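Local structure of PROBABLE CHAIN-FATTY-ACID-CoA LIGASE FADD13 (Mycobacterium tuberculosis, 3T5C) at residues 69-74 with 213-218; 82-87 with 95-100; 102-107 with 127-132; 170-175 with 360-365. The protein belongs to the ANL superfamily of AMP-binding enzymes and is represented here by its N-terminal domain. All coordinates share one frame; numbering follows the deposited sequence.

Interaction 1 (69-74 with 213-218); sequences CLFYGA and TTVIFS
Phe-71 sets the edge of its ring against Ile-216, with CZ 3.5 Å from Ile-216 CG1. Ile-216 CD1 is 3.8 Å from Phe-71 CE1 and CZ, off the ring plane. Further round the edge, Phe-71 CE2 is 4.1 Å from Val-215 CG1. That methyl is anti to the backbone N of Val-215 (chi1 168°), which turns it toward the two aromatic rings. Phe-71 CE1 also sits 3.9 Å above the centre of the Tyr-72 ring, where the two neighbouring rings overlap. Tyr-72 spans the rest of the gap. A water joins its OH (2.9 Å) to Val-215 O (2.7 Å), and the water donates to this carbonyl. The axes of the helical segments 69-74 and 213-218 stay 12.0 Å apart and cross at -70°. Side chains rather than backbones make the contact. Helix 4-14 covers Tyr-72 and Ile-216, through Ile-4. The contact is mainly apolar, and the water gives the phenol and a helix carbonyl a polar partner in the interior.

Interaction 2 (82-87 with 95-100); sequences VPINTR and FILSDS
Ile-84 and Ile-96 run antiparallel alongside one another, and the Ile-96 CG2 methyl carries most of the touching. It is 3.9 Å from Ile-84 CD1 and also 3.9 Å from Val-82 CG1. The torsions explain this. With CG1 beside the backbone N (chi1 -60°), Ile-96 has CG2 anti to that N, facing the strand. Ile-84 is extended beyond CB (chi2 174°), and its CD1 reaches the helix at full length. The same CD1 meets Leu-97 CD2 at 3.8 Å, where the two chains are nearly perpendicular. Beyond Val-82, Ser-100 turns its hydroxyl back on its own helix. Ser-100 OG donates to Ile-96 O at 2.8 Å, and Ser-100 N reaches that oxygen from the opposite face of the carbonyl plane. Ser-100 OG is also bonded to Ser-102 OG. The contact belongs to a beta-alpha-beta crossover: helix 90-100 links strands 80-83 and 104-107 and passes over strand 56-60, where Ala-58 touches both Ile-84 and Leu-97. Methyl groups make the closest approaches between the segments. The one hydroxyl at their border is satisfied locally, consistent with a buried, apolar helix-to-sheet interface.

Interaction 3 (102-107 with 127-132); sequences SKVVIY and TVTDWI
Ser-102 O accepts a hydrogen bond from Thr-127 OG1 at 3.0 Å, with the hydroxyl 41° above the carbonyl plane. At Lys-103 the carbonyl takes the amide of Thr-129 (O to N 2.8 Å). The lysine chain crosses Thr-129 and bends at its end, bringing NZ to 3.5 Å from Thr-129 OG1. That hydroxyl donates to Asp-130 OD2. Val-104 then opens the parallel pairing with Asp-130. Val-105 N bonds to Asp-130 O in a nearly straight line (N-H...O 174°), and Val-105 O receives Ile-132 N. The Val-105 side chain runs alongside the Trp-131 side chain, with CB 3.9 Å from CE3. Its CG2 meets Val-128 CG2 at 3.8 Å. Val-128 CG1 in turn sits 3.3 Å above the centre of the indole. Ile-106 pairs with Ile-132 on the face shared with Val-104 and Asp-130. Tyr-107 N closes the series on Ile-132 O. Tyr-107 CG stands between the backbone N and carbonyl carbon (chi1 63°), which swings the ring back along Trp-131. A water links Tyr-107 OH to Trp-131 O, 2.6 Å from the latter. Strands 104-107 and 130-132 are joined through helix 112-118 in a beta-alpha-beta unit, and strand 130-132 ends the sheet. Backbone bonds hold the edge strand, the face of Val-105, Val-128 and Trp-131 is apolar, and threonines and charged groups gather at the N-terminal end.

Interaction 4 (170-175 with 360-365); sequences HPKGVV and KEYWNR
Lys-172 (chi1 -58°) and Tyr-362 (chi1 -73°) both place CG beside the backbone N, and this brings the lysine chain over the tyrosine ring. Lys-172 CD lies over the centre of one face, 3.8 Å from the ring centroid, in a CH-pi contact. The ammonium is farther off, and its cation-pi attraction is weak at most. Val-174 lies alongside the same ring, with CG2 4.1 Å from Tyr-362 CE1. Beyond the contact, Tyr-362 OH bonds to Glu-305. Backbone bonds join the segments too. Trp-363 N meets Gly-173 O in the carbonyl plane at 2.7 Å. Val-175 N bonds to Glu-361 O, and Lys-360 N to Val-175 O. A water extends the pairing: it accepts from Gly-173 N (2.8 Å) and donates to Trp-363 O (2.8 Å). A short, weakly bonded strand at about 361-362 lies at the edge of a three-stranded antiparallel sheet, beside 172-177. The Pro-Lys-Gly of 170-175 is the end of the glycine-rich signature motif of ANL enzymes, and residues 166-169 just before it are not modelled. On the far side of the sheet from Tyr-362, Val-175 CG1 sits at the edge of the Trp-363 ring, 3.8 Å from CE3. Arg-365 comes back toward the strand start. Its NH2 is 3.0 Å from Pro-171 O, the water above lies over one face of its guanidinium, and Asp-99 is its partner at NH1.

In the fold
Interactions 2 and 3 share one parallel sheet, with centres 11 Å apart. Leu-97 joins them: its CD2 is 3.5 Å from Val-105 CG2, and its CD1 reaches Trp-131. Interaction 4 lies 12 Å from interaction 2, centre to centre, against another flank of helix 90-100. There Asp-99 OD2 forms a salt bridge with Arg-365 NH1 at 2.6 Å, and Phe-95 stacks on His-170. This ties the strand that follows the unmodelled residues 166-169 to the sheet of interactions 2 and 3. Interaction 1 is the deepest, about 9 Å from the centre of the chain. It touches interaction 3 through Leu-70 CD2 and Ile-106 CD1, 3.5 Å apart. Its centre is about 21 Å from that of interaction 4, with no touch.

Interaction 1 (69-74 with 213-218)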
loop_
_atom_site.group_PDB
_atom_site.type_symbol
_atom_site.label_atom_id
_atom_site.label_comp_id
_atom_site.label_asym_id
_atom_site.label_seq_id
_atom_site.Cartn_x
_atom_site.Cartn_y
_atom_site.Cartn_z
ATOM N N CYS A 69 -9.926 -6.548 4.399
ATOM C CA CYS A 69 -11.067 -7.244 3.824
ATOM C C CYS A 69 -12.092 -6.302 3.203
ATOM O O CYS A 69 -12.743 -6.651 2.221
ATOM C CB CYS A 69 -11.704 -8.137 4.887
ATOM S SG CYS A 69 -10.596 -9.512 5.376
ATOM N N LEU A 70 -12.231 -5.106 3.765
ATOM C CA LEU A 70 -13.163 -4.138 3.206
ATOM C C LEU A 70 -12.730 -3.786 1.794
ATOM O O LEU A 70 -13.559 -3.740 0.893
ATOM C CB LEU A 70 -13.237 -2.879 4.076
ATOM C CG LEU A 70 -14.225 -2.979 5.244
ATOM C CD1 LEU A 70 -14.033 -1.810 6.194
ATOM C CD2 LEU A 70 -15.648 -3.011 4.702
ATOM N N PHE A 71 -11.433 -3.573 1.579
ATOM C CA PHE A 71 -10.983 -3.234 0.237
ATOM C C PHE A 71 -10.954 -4.447 -0.688
ATOM O O PHE A 71 -11.156 -4.309 -1.896
ATOM C CB PHE A 71 -9.652 -2.442 0.280
ATOM C CG PHE A 71 -8.406 -3.258 0.091
ATOM C CD1 PHE A 71 -8.127 -3.872 -1.126
ATOM C CD2 PHE A 71 -7.466 -3.341 1.118
ATOM C CE1 PHE A 71 -6.933 -4.552 -1.324
ATOM C CE2 PHE A 71 -6.263 -4.019 0.936
ATOM C CZ PHE A 71 -5.993 -4.628 -0.288
ATOM N N TYR A 72 -10.735 -5.642 -0.137
ATOM C CA TYR A 72 -10.781 -6.851 -0.964
ATOM C C TYR A 72 -12.250 -7.095 -1.351
ATOM O O TYR A 72 -12.551 -7.490 -2.473
ATOM C CB TYR A 72 -10.245 -8.070 -0.201
ATOM C CG TYR A 72 -8.736 -8.236 -0.252
ATOM C CD1 TYR A 72 -8.074 -8.375 -1.469
ATOM C CD2 TYR A 72 -7.982 -8.294 0.920
ATOM C CE1 TYR A 72 -6.696 -8.570 -1.523
ATOM C CE2 TYR A 72 -6.596 -8.491 0.879
ATOM C CZ TYR A 72 -5.964 -8.630 -0.347
ATOM O OH TYR A 72 -4.602 -8.836 -0.402
ATOM N N GLY A 73 -13.161 -6.853 -0.413
ATOM C CA GLY A 73 -14.580 -7.036 -0.691
ATOM C C GLY A 73 -15.053 -6.034 -1.742
ATOM O O GLY A 73 -15.877 -6.349 -2.603
ATOM N N ALA A 74 -14.524 -4.818 -1.672
ATOM C CA ALA A 74 -14.876 -3.792 -2.639
ATOM C C ALA A 74 -14.326 -4.240 -3.993
ATOM O O ALA A 74 -14.943 -4.025 -5.043
ATOM C CB ALA A 74 -14.265 -2.440 -2.224
ATOM N N THR A 213 0.006 -1.924 -1.377
ATOM C CA THR A 213 0.583 -2.842 -2.353
ATOM C C THR A 213 1.234 -4.045 -1.665
ATOM O O THR A 213 1.231 -5.156 -2.199
ATOM C CB THR A 213 1.617 -2.119 -3.235
ATOM O OG1 THR A 213 0.965 -1.061 -3.944
ATOM C CG2 THR A 213 2.221 -3.069 -4.250
ATOM N N THR A 214 1.777 -3.810 -0.475
ATOM C CA THR A 214 2.427 -4.858 0.310
ATOM C C THR A 214 1.404 -5.894 0.760
ATOM O O THR A 214 1.630 -7.096 0.637
ATOM C CB THR A 214 3.127 -4.251 1.538
ATOM O OG1 THR A 214 4.217 -3.433 1.088
ATOM C CG2 THR A 214 3.645 -5.347 2.471
ATOM N N VAL A 215 0.281 -5.418 1.290
ATOM C CA VAL A 215 -0.794 -6.299 1.726
ATOM C C VAL A 215 -1.211 -7.162 0.542
ATOM O O VAL A 215 -1.443 -8.365 0.679
ATOM C CB VAL A 215 -2.025 -5.492 2.195
ATOM C CG1 VAL A 215 -3.225 -6.422 2.361
ATOM C CG2 VAL A 215 -1.710 -4.779 3.507
ATOM N N ILE A 216 -1.287 -6.536 -0.627
ATOM C CA ILE A 216 -1.693 -7.229 -1.840
ATOM C C ILE A 216 -0.689 -8.237 -2.406
ATOM O O ILE A 216 -1.082 -9.341 -2.785
ATOM C CB ILE A 216 -2.097 -6.208 -2.931
ATOM C CG1 ILE A 216 -3.377 -5.487 -2.492
ATOM C CG2 ILE A 216 -2.313 -6.905 -4.265
ATOM C CD1 ILE A 216 -3.822 -4.392 -3.437
ATOM N N PHE A 217 0.593 -7.901 -2.485
ATOM C CA PHE A 217 1.498 -8.906 -3.025
ATOM C C PHE A 217 1.724 -10.008 -1.991
ATOM O O PHE A 217 2.125 -11.118 -2.336
ATOM C CB PHE A 217 2.813 -8.288 -3.547
ATOM C CG PHE A 217 3.784 -7.840 -2.487
ATOM C CD1 PHE A 217 4.469 -8.767 -1.699
ATOM C CD2 PHE A 217 4.095 -6.490 -2.351
ATOM C CE1 PHE A 217 5.452 -8.349 -0.803
ATOM C CE2 PHE A 217 5.080 -6.061 -1.453
ATOM C CZ PHE A 217 5.757 -6.986 -0.685
ATOM N N SER A 218 1.424 -9.716 -0.731
ATOM C CA SER A 218 1.567 -10.721 0.307
ATOM C C SER A 218 0.581 -11.853 0.012
ATOM O O SER A 218 0.945 -13.032 0.068
ATOM C CB SER A 218 1.295 -10.122 1.684
ATOM O OG SER A 218 2.387 -9.331 2.107
HETATM O O HOH W 1 -3.345 -9.774 2.058
#

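Interaction 2 (82-87 with 95-100)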
loop_
_atom_site.group_PDB
_atom_site.type_symbol
_atom_site.label_atom_id
_atom_site.label_comp_id
_atom_site.label_asym_id
_atom_site.label_seq_id
_atom_site.Cartn_x
_atom_site.Cartn_y
_atom_site.Cartn_z
ATOM N N VAL A 82 -11.369 4.323 -1.000
ATOM C CA VAL A 82 -10.683 5.602 -0.873
ATOM C C VAL A 82 -10.038 5.609 0.517
ATOM O O VAL A 82 -10.635 6.077 1.485
ATOM C CB VAL A 82 -11.691 6.784 -1.010
ATOM C CG1 VAL A 82 -10.988 8.125 -0.781
ATOM C CG2 VAL A 82 -12.319 6.753 -2.400
ATOM N N PRO A 83 -8.812 5.062 0.634
ATOM C CA PRO A 83 -8.113 5.016 1.924
ATOM C C PRO A 83 -7.718 6.426 2.344
ATOM O O PRO A 83 -7.051 7.134 1.592
ATOM C CB PRO A 83 -6.884 4.151 1.633
ATOM C CG PRO A 83 -7.259 3.380 0.406
ATOM C CD PRO A 83 -8.016 4.397 -0.408
ATOM N N ILE A 84 -8.118 6.831 3.540
ATOM C CA ILE A 84 -7.795 8.176 4.000
ATOM C C ILE A 84 -6.881 8.205 5.228
ATOM O O ILE A 84 -7.058 7.431 6.170
ATOM C CB ILE A 84 -9.088 8.977 4.315
ATOM C CG1 ILE A 84 -9.993 9.011 3.074
ATOM C CG2 ILE A 84 -8.729 10.385 4.758
ATOM C CD1 ILE A 84 -11.343 9.644 3.298
ATOM N N ASN A 85 -5.904 9.110 5.190
ATOM C CA ASN A 85 -4.944 9.304 6.269
ATOM C C ASN A 85 -5.706 9.726 7.527
ATOM O O ASN A 85 -6.310 10.794 7.572
ATOM C CB ASN A 85 -3.936 10.381 5.852
ATOM C CG ASN A 85 -2.935 10.728 6.945
ATOM O OD1 ASN A 85 -2.037 11.544 6.730
ATOM N ND2 ASN A 85 -3.081 10.120 8.114
ATOM N N THR A 86 -5.670 8.870 8.545
ATOM C CA THR A 86 -6.362 9.120 9.802
ATOM C C THR A 86 -5.762 10.254 10.624
ATOM O O THR A 86 -6.264 10.575 11.701
ATOM C CB THR A 86 -6.380 7.855 10.682
ATOM O OG1 THR A 86 -5.038 7.391 10.879
ATOM C CG2 THR A 86 -7.197 6.759 10.023
ATOM N N ARG A 87 -4.687 10.855 10.134
ATOM C CA ARG A 87 -4.060 11.951 10.862
ATOM C C ARG A 87 -4.418 13.318 10.287
ATOM O O ARG A 87 -3.926 14.347 10.758
ATOM C CB ARG A 87 -2.537 11.776 10.886
ATOM C CG ARG A 87 -2.038 10.788 11.932
ATOM C CD ARG A 87 -2.531 11.173 13.324
ATOM N NE ARG A 87 -2.358 12.602 13.589
ATOM C CZ ARG A 87 -2.748 13.218 14.704
ATOM N NH1 ARG A 87 -3.339 12.531 15.673
ATOM N NH2 ARG A 87 -2.555 14.524 14.847
ATOM N N PHE A 95 -12.761 17.458 2.264
ATOM C CA PHE A 95 -12.428 17.740 0.875
ATOM C C PHE A 95 -12.231 16.431 0.094
ATOM O O PHE A 95 -12.617 16.337 -1.077
ATOM C CB PHE A 95 -11.147 18.582 0.788
ATOM C CG PHE A 95 -10.659 18.785 -0.620
ATOM C CD1 PHE A 95 -11.292 19.689 -1.466
ATOM C CD2 PHE A 95 -9.609 18.024 -1.121
ATOM C CE1 PHE A 95 -10.891 19.826 -2.789
ATOM C CE2 PHE A 95 -9.198 18.154 -2.448
ATOM C CZ PHE A 95 -9.842 19.057 -3.283
ATOM N N ILE A 96 -11.622 15.434 0.735
ATOM C CA ILE A 96 -11.382 14.146 0.081
ATOM C C ILE A 96 -12.707 13.449 -0.197
ATOM O O ILE A 96 -12.904 12.898 -1.270
ATOM C CB ILE A 96 -10.513 13.186 0.950
ATOM C CG1 ILE A 96 -9.143 13.807 1.248
ATOM C CG2 ILE A 96 -10.346 11.858 0.233
ATOM C CD1 ILE A 96 -8.358 14.206 0.035
ATOM N N LEU A 97 -13.609 13.479 0.778
ATOM C CA LEU A 97 -14.923 12.853 0.637
ATOM C C LEU A 97 -15.741 13.511 -0.477
ATOM O O LEU A 97 -16.351 12.821 -1.291
ATOM C CB LEU A 97 -15.694 12.923 1.967
ATOM C CG LEU A 97 -15.068 12.176 3.155
ATOM C CD1 LEU A 97 -15.894 12.381 4.418
ATOM C CD2 LEU A 97 -14.966 10.695 2.813
ATOM N N SER A 98 -15.749 14.841 -0.517
ATOM C CA SER A 98 -16.501 15.571 -1.538
ATOM C C SER A 98 -15.877 15.432 -2.923
ATOM O O SER A 98 -16.577 15.215 -3.913
ATOM C CB SER A 98 -16.585 17.060 -1.182
ATOM O OG SER A 98 -17.264 17.256 0.044
ATOM N N ASP A 99 -14.558 15.565 -2.987
ATOM C CA ASP A 99 -13.831 15.474 -4.248
ATOM C C ASP A 99 -13.952 14.113 -4.929
ATOM O O ASP A 99 -13.999 14.027 -6.154
ATOM C CB ASP A 99 -12.351 15.797 -4.013
ATOM C CG ASP A 99 -11.549 15.798 -5.294
ATOM O OD1 ASP A 99 -10.974 14.747 -5.652
ATOM O OD2 ASP A 99 -11.499 16.858 -5.952
ATOM N N SER A 100 -14.006 13.055 -4.126
ATOM C CA SER A 100 -14.100 11.694 -4.643
ATOM C C SER A 100 -15.542 11.250 -4.800
ATOM O O SER A 100 -15.818 10.261 -5.474
ATOM C CB SER A 100 -13.405 10.719 -3.694
ATOM O OG SER A 100 -14.091 10.660 -2.453
#

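Interaction 3 (102-107 with 127-132)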
loop_
_atom_site.group_PDB
_atom_site.type_symbol
_atom_site.label_atom_id
_atom_site.label_comp_id
_atom_site.label_asym_id
_atom_site.label_seq_id
_atom_site.Cartn_x
_atom_site.Cartn_y
_atom_site.Cartn_z
ATOM N N SER A 102 -17.417 10.036 -2.419
ATOM C CA SER A 102 -17.611 8.816 -1.631
ATOM C C SER A 102 -19.067 8.648 -1.195
ATOM O O SER A 102 -19.684 9.565 -0.648
ATOM C CB SER A 102 -16.704 8.822 -0.390
ATOM O OG SER A 102 -15.337 8.812 -0.759
ATOM N N LYS A 103 -19.601 7.459 -1.430
ATOM C CA LYS A 103 -20.977 7.161 -1.091
ATOM C C LYS A 103 -21.112 6.661 0.347
ATOM O O LYS A 103 -22.098 6.961 1.027
ATOM C CB LYS A 103 -21.516 6.125 -2.080
ATOM C CG LYS A 103 -23.010 5.920 -2.040
ATOM C CD LYS A 103 -23.465 5.009 -3.180
ATOM C CE LYS A 103 -24.969 4.776 -3.126
ATOM N NZ LYS A 103 -25.392 4.434 -1.727
ATOM N N VAL A 104 -20.120 5.900 0.803
ATOM C CA VAL A 104 -20.120 5.359 2.154
ATOM C C VAL A 104 -18.757 5.573 2.804
ATOM O O VAL A 104 -17.720 5.372 2.168
ATOM C CB VAL A 104 -20.433 3.852 2.149
ATOM C CG1 VAL A 104 -20.279 3.280 3.553
ATOM C CG2 VAL A 104 -21.833 3.620 1.623
ATOM N N VAL A 105 -18.777 5.977 4.070
ATOM C CA VAL A 105 -17.567 6.234 4.836
ATOM C C VAL A 105 -17.487 5.338 6.076
ATOM O O VAL A 105 -18.279 5.476 7.004
ATOM C CB VAL A 105 -17.507 7.720 5.280
ATOM C CG1 VAL A 105 -16.293 7.969 6.173
ATOM C CG2 VAL A 105 -17.442 8.615 4.054
ATOM N N ILE A 106 -16.525 4.417 6.084
ATOM C CA ILE A 106 -16.329 3.511 7.218
ATOM C C ILE A 106 -15.171 4.048 8.055
ATOM O O ILE A 106 -14.046 4.147 7.565
ATOM C CB ILE A 106 -16.006 2.080 6.724
ATOM C CG1 ILE A 106 -17.138 1.593 5.818
ATOM C CG2 ILE A 106 -15.832 1.138 7.909
ATOM C CD1 ILE A 106 -16.867 0.290 5.159
ATOM N N TYR A 107 -15.441 4.401 9.309
ATOM C CA TYR A 107 -14.397 4.964 10.162
ATOM C C TYR A 107 -14.156 4.219 11.470
ATOM O O TYR A 107 -15.037 3.521 11.973
ATOM C CB TYR A 107 -14.706 6.440 10.453
ATOM C CG TYR A 107 -15.995 6.676 11.215
ATOM C CD1 TYR A 107 -15.978 6.946 12.581
ATOM C CD2 TYR A 107 -17.231 6.634 10.567
ATOM C CE1 TYR A 107 -17.155 7.171 13.286
ATOM C CE2 TYR A 107 -18.414 6.856 11.263
ATOM C CZ TYR A 107 -18.367 7.127 12.622
ATOM O OH TYR A 107 -19.526 7.371 13.323
ATOM N N THR A 127 -22.634 13.547 -0.790
ATOM C CA THR A 127 -22.660 12.269 -1.491
ATOM C C THR A 127 -22.704 11.098 -0.511
ATOM O O THR A 127 -23.117 9.997 -0.873
ATOM C CB THR A 127 -21.426 12.093 -2.400
ATOM O OG1 THR A 127 -20.232 12.328 -1.637
ATOM C CG2 THR A 127 -21.487 13.053 -3.580
ATOM N N VAL A 128 -22.286 11.339 0.728
ATOM C CA VAL A 128 -22.257 10.289 1.744
ATOM C C VAL A 128 -23.634 9.907 2.285
ATOM O O VAL A 128 -24.254 10.663 3.032
ATOM C CB VAL A 128 -21.357 10.697 2.931
ATOM C CG1 VAL A 128 -21.382 9.620 4.006
ATOM C CG2 VAL A 128 -19.938 10.926 2.443
ATOM N N THR A 129 -24.104 8.723 1.908
ATOM C CA THR A 129 -25.398 8.247 2.365
ATOM C C THR A 129 -25.280 7.573 3.728
ATOM O O THR A 129 -26.229 7.586 4.508
ATOM C CB THR A 129 -26.017 7.232 1.371
ATOM O OG1 THR A 129 -25.289 5.999 1.415
ATOM C CG2 THR A 129 -25.968 7.781 -0.040
ATOM N N ASP A 130 -24.112 7.002 4.020
ATOM C CA ASP A 130 -23.899 6.307 5.287
ATOM C C ASP A 130 -22.552 6.540 5.968
ATOM O O ASP A 130 -21.508 6.584 5.321
ATOM C CB ASP A 130 -24.085 4.797 5.081
ATOM C CG ASP A 130 -25.538 4.408 4.845
ATOM O OD1 ASP A 130 -26.319 4.403 5.822
ATOM O OD2 ASP A 130 -25.900 4.117 3.684
ATOM N N TRP A 131 -22.592 6.672 7.290
ATOM C CA TRP A 131 -21.387 6.849 8.096
ATOM C C TRP A 131 -21.359 5.654 9.054
ATOM O O TRP A 131 -22.077 5.641 10.058
ATOM C CB TRP A 131 -21.433 8.154 8.901
ATOM C CG TRP A 131 -21.713 9.382 8.089
ATOM C CD1 TRP A 131 -22.941 9.866 7.730
ATOM C CD2 TRP A 131 -20.749 10.292 7.548
ATOM N NE1 TRP A 131 -22.801 11.026 7.003
ATOM C CE2 TRP A 131 -21.466 11.310 6.875
ATOM C CE3 TRP A 131 -19.351 10.346 7.561
ATOM C CZ2 TRP A 131 -20.829 12.370 6.225
ATOM C CZ3 TRP A 131 -18.716 11.402 6.913
ATOM C CH2 TRP A 131 -19.457 12.400 6.255
ATOM N N ILE A 132 -20.528 4.662 8.739
ATOM C CA ILE A 132 -20.428 3.440 9.542
ATOM C C ILE A 132 -19.232 3.374 10.505
ATOM O O ILE A 132 -18.078 3.324 10.073
ATOM C CB ILE A 132 -20.364 2.197 8.619
ATOM C CG1 ILE A 132 -21.466 2.283 7.559
ATOM C CG2 ILE A 132 -20.492 0.917 9.442
ATOM C CD1 ILE A 132 -22.871 2.392 8.121
HETATM O O HOH W 2 -22.004 6.558 12.494
#

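Interaction 4 (170-175 with 360-365)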
loop_
_atom_site.group_PDB
_atom_site.type_symbol
_atom_site.label_atom_id
_atom_site.label_comp_id
_atom_site.label_asym_id
_atom_site.label_seq_id
_atom_site.Cartn_x
_atom_site.Cartn_y
_atom_site.Cartn_z
ATOM N N HIS A 170 -4.597 21.930 -3.249
ATOM C CA HIS A 170 -5.409 20.786 -2.839
ATOM C C HIS A 170 -4.803 19.460 -3.283
ATOM O O HIS A 170 -3.931 19.421 -4.155
ATOM C CB HIS A 170 -6.825 20.901 -3.412
ATOM C CG HIS A 170 -7.748 21.751 -2.594
ATOM N ND1 HIS A 170 -8.017 21.491 -1.267
ATOM C CD2 HIS A 170 -8.490 22.835 -2.923
ATOM C CE1 HIS A 170 -8.886 22.378 -0.814
ATOM N NE2 HIS A 170 -9.190 23.204 -1.799
ATOM N N PRO A 171 -5.251 18.351 -2.672
ATOM C CA PRO A 171 -4.754 17.015 -3.009
ATOM C C PRO A 171 -5.399 16.504 -4.288
ATOM O O PRO A 171 -6.546 16.844 -4.583
ATOM C CB PRO A 171 -5.179 16.166 -1.805
ATOM C CG PRO A 171 -5.344 17.165 -0.698
ATOM C CD PRO A 171 -6.003 18.312 -1.406
ATOM N N LYS A 172 -4.657 15.711 -5.055
ATOM C CA LYS A 172 -5.202 15.110 -6.273
ATOM C C LYS A 172 -5.489 13.654 -5.912
ATOM O O LYS A 172 -4.793 13.070 -5.077
ATOM C CB LYS A 172 -4.195 15.109 -7.424
ATOM C CG LYS A 172 -3.642 16.447 -7.856
ATOM C CD LYS A 172 -2.851 16.255 -9.139
ATOM C CE LYS A 172 -1.859 17.373 -9.360
ATOM N NZ LYS A 172 -0.843 17.383 -8.270
ATOM N N GLY A 173 -6.506 13.070 -6.535
ATOM C CA GLY A 173 -6.824 11.683 -6.257
ATOM C C GLY A 173 -6.175 10.803 -7.303
ATOM O O GLY A 173 -6.466 10.949 -8.491
ATOM N N VAL A 174 -5.283 9.907 -6.882
ATOM C CA VAL A 174 -4.614 9.004 -7.823
ATOM C C VAL A 174 -5.489 7.764 -8.023
ATOM O O VAL A 174 -5.719 6.995 -7.083
ATOM C CB VAL A 174 -3.214 8.573 -7.294
ATOM C CG1 VAL A 174 -2.570 7.560 -8.245
ATOM C CG2 VAL A 174 -2.329 9.797 -7.134
ATOM N N VAL A 175 -5.979 7.562 -9.240
ATOM C CA VAL A 175 -6.839 6.410 -9.472
ATOM C C VAL A 175 -6.078 5.216 -10.023
ATOM O O VAL A 175 -5.404 5.302 -11.043
ATOM C CB VAL A 175 -8.048 6.726 -10.427
ATOM C CG1 VAL A 175 -8.643 8.092 -10.106
ATOM C CG2 VAL A 175 -7.628 6.649 -11.868
ATOM N N LYS A 360 -4.231 5.349 -13.776
ATOM C CA LYS A 360 -4.981 5.513 -15.007
ATOM C C LYS A 360 -5.156 7.016 -15.255
ATOM O O LYS A 360 -5.042 7.478 -16.382
ATOM C CB LYS A 360 -6.354 4.838 -14.914
ATOM C CG LYS A 360 -7.284 5.231 -16.059
ATOM C CD LYS A 360 -8.404 4.223 -16.278
ATOM C CE LYS A 360 -9.301 4.118 -15.072
ATOM N NZ LYS A 360 -10.433 3.187 -15.317
ATOM N N GLU A 361 -5.394 7.768 -14.184
ATOM C CA GLU A 361 -5.624 9.207 -14.280
ATOM C C GLU A 361 -5.764 9.795 -12.879
ATOM O O GLU A 361 -5.866 9.057 -11.894
ATOM C CB GLU A 361 -6.947 9.438 -15.011
ATOM C CG GLU A 361 -8.096 8.735 -14.260
ATOM C CD GLU A 361 -9.443 8.816 -14.948
ATOM O OE1 GLU A 361 -9.501 8.605 -16.181
ATOM O OE2 GLU A 361 -10.449 9.070 -14.243
ATOM N N TYR A 362 -5.769 11.122 -12.785
ATOM C CA TYR A 362 -6.012 11.764 -11.499
ATOM C C TYR A 362 -7.535 11.895 -11.521
ATOM O O TYR A 362 -8.121 12.103 -12.579
ATOM C CB TYR A 362 -5.371 13.154 -11.427
ATOM C CG TYR A 362 -3.866 13.138 -11.295
ATOM C CD1 TYR A 362 -3.255 12.707 -10.121
ATOM C CD2 TYR A 362 -3.053 13.538 -12.355
ATOM C CE1 TYR A 362 -1.861 12.675 -10.008
ATOM C CE2 TYR A 362 -1.669 13.514 -12.254
ATOM C CZ TYR A 362 -1.079 13.081 -11.082
ATOM O OH TYR A 362 0.289 13.055 -10.989
ATOM N N TRP A 363 -8.179 11.772 -10.372
ATOM C CA TRP A 363 -9.630 11.854 -10.327
ATOM C C TRP A 363 -10.188 13.249 -10.608
ATOM O O TRP A 363 -9.903 14.204 -9.880
ATOM C CB TRP A 363 -10.128 11.354 -8.970
ATOM C CG TRP A 363 -11.625 11.309 -8.839
ATOM C CD1 TRP A 363 -12.429 12.226 -8.212
ATOM C CD2 TRP A 363 -12.498 10.298 -9.356
ATOM N NE1 TRP A 363 -13.746 11.845 -8.311
ATOM C CE2 TRP A 363 -13.817 10.667 -9.008
ATOM C CE3 TRP A 363 -12.293 9.116 -10.081
ATOM C CZ2 TRP A 363 -14.928 9.891 -9.359
ATOM C CZ3 TRP A 363 -13.396 8.348 -10.428
ATOM C CH2 TRP A 363 -14.698 8.739 -10.066
ATOM N N ASN A 364 -10.967 13.358 -11.682
ATOM C CA ASN A 364 -11.601 14.618 -12.059
ATOM C C ASN A 364 -10.607 15.786 -12.135
ATOM O O ASN A 364 -10.852 16.858 -11.580
ATOM C CB ASN A 364 -12.713 14.909 -11.044
ATOM C CG ASN A 364 -13.546 16.123 -11.404
ATOM O OD1 ASN A 364 -13.812 16.385 -12.573
ATOM N ND2 ASN A 364 -13.978 16.861 -10.391
ATOM N N ARG A 365 -9.494 15.555 -12.833
ATOM C CA ARG A 365 -8.411 16.531 -13.023
ATOM C C ARG A 365 -7.869 16.331 -14.432
ATOM O O ARG A 365 -6.707 15.968 -14.601
ATOM C CB ARG A 365 -7.275 16.261 -12.036
ATOM C CG ARG A 365 -7.057 17.304 -10.975
ATOM C CD ARG A 365 -8.283 17.481 -10.146
ATOM N NE ARG A 365 -7.973 17.816 -8.763
ATOM C CZ ARG A 365 -8.875 17.771 -7.791
ATOM N NH1 ARG A 365 -10.122 17.412 -8.076
ATOM N NH2 ARG A 365 -8.535 18.051 -6.542
HETATM O O HOH W 3 -8.978 14.307 -7.217
#